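PDB 1VPR: dinoflagellate luciferase from Lingulodinium polyedrum, which catalyses, as the third of three homologous domains of the luciferase, the oxidation of dinoflagellate luciferin, an open tetrapyrrole, by molecular oxygen, emitting flashes of blue light. Local coordinates for residues L138-G141 and P142-W145; V218-V222 and A223-R227. One frame throughout, in Å; residues are numbered along the deposited sequence.

Overall arrangement
Both contacts are local turns inside the catalytic, calycin-type part of the luciferase domain, in which ten antiparallel strands make up a beta barrel. Contact 1 (138-145), its centre about 21 Å from that of the chain, is only partly buried, though its two leucines are buried; it lies in the long loop between helix 120-126 and strand 163-169. Contact 2 (218-227) is buried, its centre about 7 Å from that of the chain, where strand 215-219 turns toward strand 229-233. The nearest atoms of contact 1 and contact 2 are about 13 Å apart, and they hold different elements. Their chemistry differs accordingly: two leucines join the halves of contact 1, whereas contact 2 gathers three hydrogen bonds on Ser221.

Contact 1: L138-G141 and P142-W145; sequences LPCG and PLPW
Leu138 turns its CG anti to the backbone N (chi1 -164°), while Leu143, five residues on, sets its CG beside its own backbone N (chi1 -73°), and the two side chains meet at about a right angle. The touching is done by one methyl: Leu138 CD2 presses against the branch point of its partner, 3.4 Å from Leu143 CG, tighter than usual van der Waals contact, and lies 3.5 Å from Leu143 CD2. Branched, wholly apolar side chains suit this buried spot because they can interlock without leaving a polar atom to satisfy. At the margin of the pair, Cys140 SG makes a looser approach to Leu143 CD2, at 4.4 Å.

A type I beta turn from Leu138 to Gly141, closed by the bond from Gly141 N to Leu138 O (3.1 Å), reverses the chain, and the extended Pro142-Leu143 that follows brings Leu143 back beside Leu138. Pro139, with its fixed phi, fits the second position of such a turn. Gly141 has a positive phi of 85°, and a side chain there would run into Pro142 CD and the carbonyl O of Cys140, so glycine is the natural choice.

Helix 120-126 borders the turn, its Cys126 touching Leu138 and Cys140, while Leu249 of strand 247-253 packs on both leucines. Backbone hydrogen bonds of Leu138 with Thr323 and Leu143 with Ala324 tie them to helix 321-324. Farther along, Trp145 stacks on Tyr339 and touches Val251, laying the loop against the barrel strands.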
loop_
_atom_site.group_PDB
_atom_site.type_symbol
_atom_site.label_atom_id
_atom_site.label_comp_id
_atom_site.label_asym_id
_atom_site.label_seq_id
_atom_site.Cartn_x
_atom_site.Cartn_y
_atom_site.Cartn_z
ATOM N N LEU A 138 -18.727 10.538 -2.498
ATOM C CA LEU A 138 -18.679 9.270 -3.210
ATOM C C LEU A 138 -20.123 9.007 -3.633
ATOM O O LEU A 138 -21.060 9.181 -2.840
ATOM C CB LEU A 138 -18.157 8.165 -2.284
ATOM C CG LEU A 138 -17.690 6.864 -2.935
ATOM C CD1 LEU A 138 -16.505 7.125 -3.861
ATOM C CD2 LEU A 138 -17.293 5.876 -1.841
ATOM N N PRO A 139 -20.329 8.591 -4.885
ATOM C CA PRO A 139 -21.683 8.328 -5.390
ATOM C C PRO A 139 -22.537 7.330 -4.610
ATOM O O PRO A 139 -23.754 7.471 -4.565
ATOM C CB PRO A 139 -21.429 7.862 -6.818
ATOM C CG PRO A 139 -20.199 8.641 -7.199
ATOM C CD PRO A 139 -19.335 8.436 -5.961
ATOM N N CYS A 140 -21.921 6.328 -3.992
ATOM C CA CYS A 140 -22.713 5.331 -3.279
ATOM C C CYS A 140 -23.029 5.699 -1.841
ATOM O O CYS A 140 -23.526 4.866 -1.080
ATOM C CB CYS A 140 -22.025 3.963 -3.342
ATOM S SG CYS A 140 -20.325 3.900 -2.745
ATOM N N GLY A 141 -22.775 6.952 -1.471
ATOM C CA GLY A 141 -23.042 7.373 -0.103
ATOM C C GLY A 141 -21.855 7.015 0.771
ATOM O O GLY A 141 -20.871 6.477 0.257
ATOM N N PRO A 142 -21.931 7.250 2.094
ATOM C CA PRO A 142 -20.860 6.967 3.056
ATOM C C PRO A 142 -20.387 5.534 2.998
ATOM O O PRO A 142 -21.206 4.612 3.022
ATOM C CB PRO A 142 -21.511 7.253 4.405
ATOM C CG PRO A 142 -22.709 8.144 4.053
ATOM C CD PRO A 142 -23.193 7.517 2.801
ATOM N N LEU A 143 -19.077 5.321 2.927
ATOM C CA LEU A 143 -18.599 3.949 2.922
ATOM C C LEU A 143 -18.830 3.413 4.331
ATOM O O LEU A 143 -18.765 4.162 5.309
ATOM C CB LEU A 143 -17.100 3.889 2.558
ATOM C CG LEU A 143 -16.699 4.164 1.089
ATOM C CD1 LEU A 143 -15.176 4.313 0.964
ATOM C CD2 LEU A 143 -17.195 3.022 0.185
ATOM N N PRO A 144 -19.156 2.114 4.454
ATOM C CA PRO A 144 -19.370 1.536 5.776
ATOM C C PRO A 144 -18.023 1.375 6.486
ATOM O O PRO A 144 -17.047 0.993 5.852
ATOM C CB PRO A 144 -19.988 0.158 5.463
ATOM C CG PRO A 144 -20.705 0.379 4.173
ATOM C CD PRO A 144 -19.680 1.224 3.405
ATOM N N TRP A 145 -17.958 1.699 7.778
ATOM C CA TRP A 145 -16.731 1.464 8.539
ATOM C C TRP A 145 -16.842 -0.027 8.887
ATOM O O TRP A 145 -17.948 -0.522 9.129
ATOM C CB TRP A 145 -16.712 2.278 9.833
ATOM C CG TRP A 145 -16.435 3.756 9.632
ATOM C CD1 TRP A 145 -17.358 4.750 9.459
ATOM C CD2 TRP A 145 -15.148 4.390 9.593
ATOM N NE1 TRP A 145 -16.725 5.964 9.321
ATOM C CE2 TRP A 145 -15.369 5.770 9.395
ATOM C CE3 TRP A 145 -13.830 3.922 9.705
ATOM C CZ2 TRP A 145 -14.317 6.698 9.303
ATOM C CZ3 TRP A 145 -12.776 4.842 9.617
ATOM C CH2 TRP A 145 -13.024 6.213 9.419
#

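Contact 2: V218-V222 and A223-R227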
loop_
_atom_site.group_PDB
_atom_site.type_symbol
_atom_site.label_atom_id
_atom_site.label_comp_id
_atom_site.label_asym_id
_atom_site.label_seq_id
_atom_site.Cartn_x
_atom_site.Cartn_y
_atom_site.Cartn_z
ATOM N N VAL A 218 4.368 7.661 4.078
ATOM C CA VAL A 218 4.846 6.360 3.651
ATOM C C VAL A 218 5.221 6.325 2.168
ATOM O O VAL A 218 4.441 6.734 1.308
ATOM C CB VAL A 218 3.760 5.253 3.914
ATOM C CG1 VAL A 218 4.256 3.877 3.453
ATOM C CG2 VAL A 218 3.405 5.209 5.393
ATOM N N ASP A 219 6.433 5.866 1.891
ATOM C CA ASP A 219 6.909 5.709 0.524
ATOM C C ASP A 219 6.713 4.223 0.281
ATOM O O ASP A 219 7.212 3.387 1.054
ATOM C CB ASP A 219 8.390 6.097 0.419
ATOM C CG ASP A 219 8.616 7.559 0.774
ATOM O OD1 ASP A 219 8.363 8.424 -0.074
ATOM O OD2 ASP A 219 9.006 7.868 1.920
ATOM N N ALA A 220 5.957 3.906 -0.770
ATOM C CA ALA A 220 5.637 2.531 -1.158
ATOM C C ALA A 220 6.016 2.317 -2.622
ATOM O O ALA A 220 6.249 3.276 -3.347
ATOM C CB ALA A 220 4.152 2.265 -0.975
ATOM N N SER A 221 6.056 1.061 -3.050
ATOM C CA SER A 221 6.453 0.728 -4.418
ATOM C C SER A 221 5.580 1.312 -5.515
ATOM O O SER A 221 4.345 1.148 -5.500
ATOM C CB SER A 221 6.493 -0.795 -4.580
ATOM O OG SER A 221 6.719 -1.185 -5.933
ATOM N N VAL A 222 6.216 1.974 -6.481
ATOM C CA VAL A 222 5.469 2.525 -7.610
ATOM C C VAL A 222 5.182 1.414 -8.633
ATOM O O VAL A 222 4.509 1.625 -9.635
ATOM C CB VAL A 222 6.201 3.715 -8.265
ATOM C CG1 VAL A 222 6.101 4.928 -7.332
ATOM C CG2 VAL A 222 7.670 3.370 -8.547
ATOM N N ALA A 223 5.675 0.214 -8.365
ATOM C CA ALA A 223 5.382 -0.897 -9.248
ATOM C C ALA A 223 3.939 -1.315 -8.946
ATOM O O ALA A 223 3.279 -1.967 -9.771
ATOM C CB ALA A 223 6.315 -2.047 -8.957
ATOM N N LYS A 224 3.447 -0.927 -7.769
ATOM C CA LYS A 224 2.095 -1.296 -7.328
ATOM C C LYS A 224 1.146 -0.102 -7.163
ATOM O O LYS A 224 0.003 -0.121 -7.638
ATOM C CB LYS A 224 2.194 -2.061 -5.992
ATOM C CG LYS A 224 3.063 -3.326 -6.053
ATOM C CD LYS A 224 3.330 -3.981 -4.680
ATOM C CE LYS A 224 2.039 -4.273 -3.907
ATOM N NZ LYS A 224 1.140 -5.262 -4.583
ATOM N N PHE A 225 1.624 0.932 -6.480
ATOM C CA PHE A 225 0.840 2.130 -6.223
ATOM C C PHE A 225 1.222 3.274 -7.160
ATOM O O PHE A 225 2.420 3.544 -7.374
ATOM C CB PHE A 225 1.036 2.567 -4.757
ATOM C CG PHE A 225 0.634 1.510 -3.758
ATOM C CD1 PHE A 225 1.579 0.628 -3.232
ATOM C CD2 PHE A 225 -0.702 1.349 -3.410
ATOM C CE1 PHE A 225 1.192 -0.408 -2.378
ATOM C CE2 PHE A 225 -1.105 0.318 -2.561
ATOM C CZ PHE A 225 -0.160 -0.560 -2.044
ATOM N N ALA A 226 0.211 3.967 -7.686
ATOM C CA ALA A 226 0.463 5.076 -8.600
ATOM C C ALA A 226 1.113 6.248 -7.866
ATOM O O ALA A 226 1.889 6.975 -8.456
ATOM C CB ALA A 226 -0.843 5.520 -9.286
ATOM N N ARG A 227 0.834 6.415 -6.573
ATOM C CA ARG A 227 1.448 7.515 -5.826
ATOM C C ARG A 227 2.656 6.996 -5.029
ATOM O O ARG A 227 2.543 6.048 -4.258
ATOM C CB ARG A 227 0.391 8.197 -4.918
ATOM C CG ARG A 227 0.949 9.250 -3.957
ATOM C CD ARG A 227 -0.091 10.248 -3.455
ATOM N NE ARG A 227 -1.455 9.734 -3.413
ATOM C CZ ARG A 227 -2.533 10.503 -3.589
ATOM N NH1 ARG A 227 -2.379 11.810 -3.817
ATOM N NH2 ARG A 227 -3.762 9.982 -3.551
#
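Ser221 and the residues that follow it are joined chiefly by hydrogen bonds. Ser221 O accepts two: Phe225 N approaches in the carbonyl plane and almost straight (2.9 Å, 169°), whereas Lys224 N, at 3.2 Å, sits above that plane. The same oxygen also lies at the edge of the Phe225 ring, near its plane. Ser221 OG, beside the carbonyl carbon (chi1 173°) and swung forward along the chain, accepts from Ala223 N at 3.0 Å, an ST turn; with the bonds to Ser221 O it makes an ST motif. Serine suits this place because its short arm reaches a backbone N-H two residues on; an alanine here would probably leave Ala223 N without this acceptor and the start of the turn less firmly fixed. A weaker CH···O contact links Val222 CA to Phe225 O (3.2 Å).

The apolar share is small: Ala220 CB, a methyl compact enough to sit beside the ring, meets Phe225 CD1 obliquely at 3.8 Å.

Lys224 bends its chain away to bond His199 O and Thr202 OG1. Ser221 and Ala223 rest against His65 of helix 57-65. Arg230 of strand 229-233 touches Ala220 and Phe225, and Leu207 of strand 206-212 packs on Ala220, placing the turn between the helical part and the barrel.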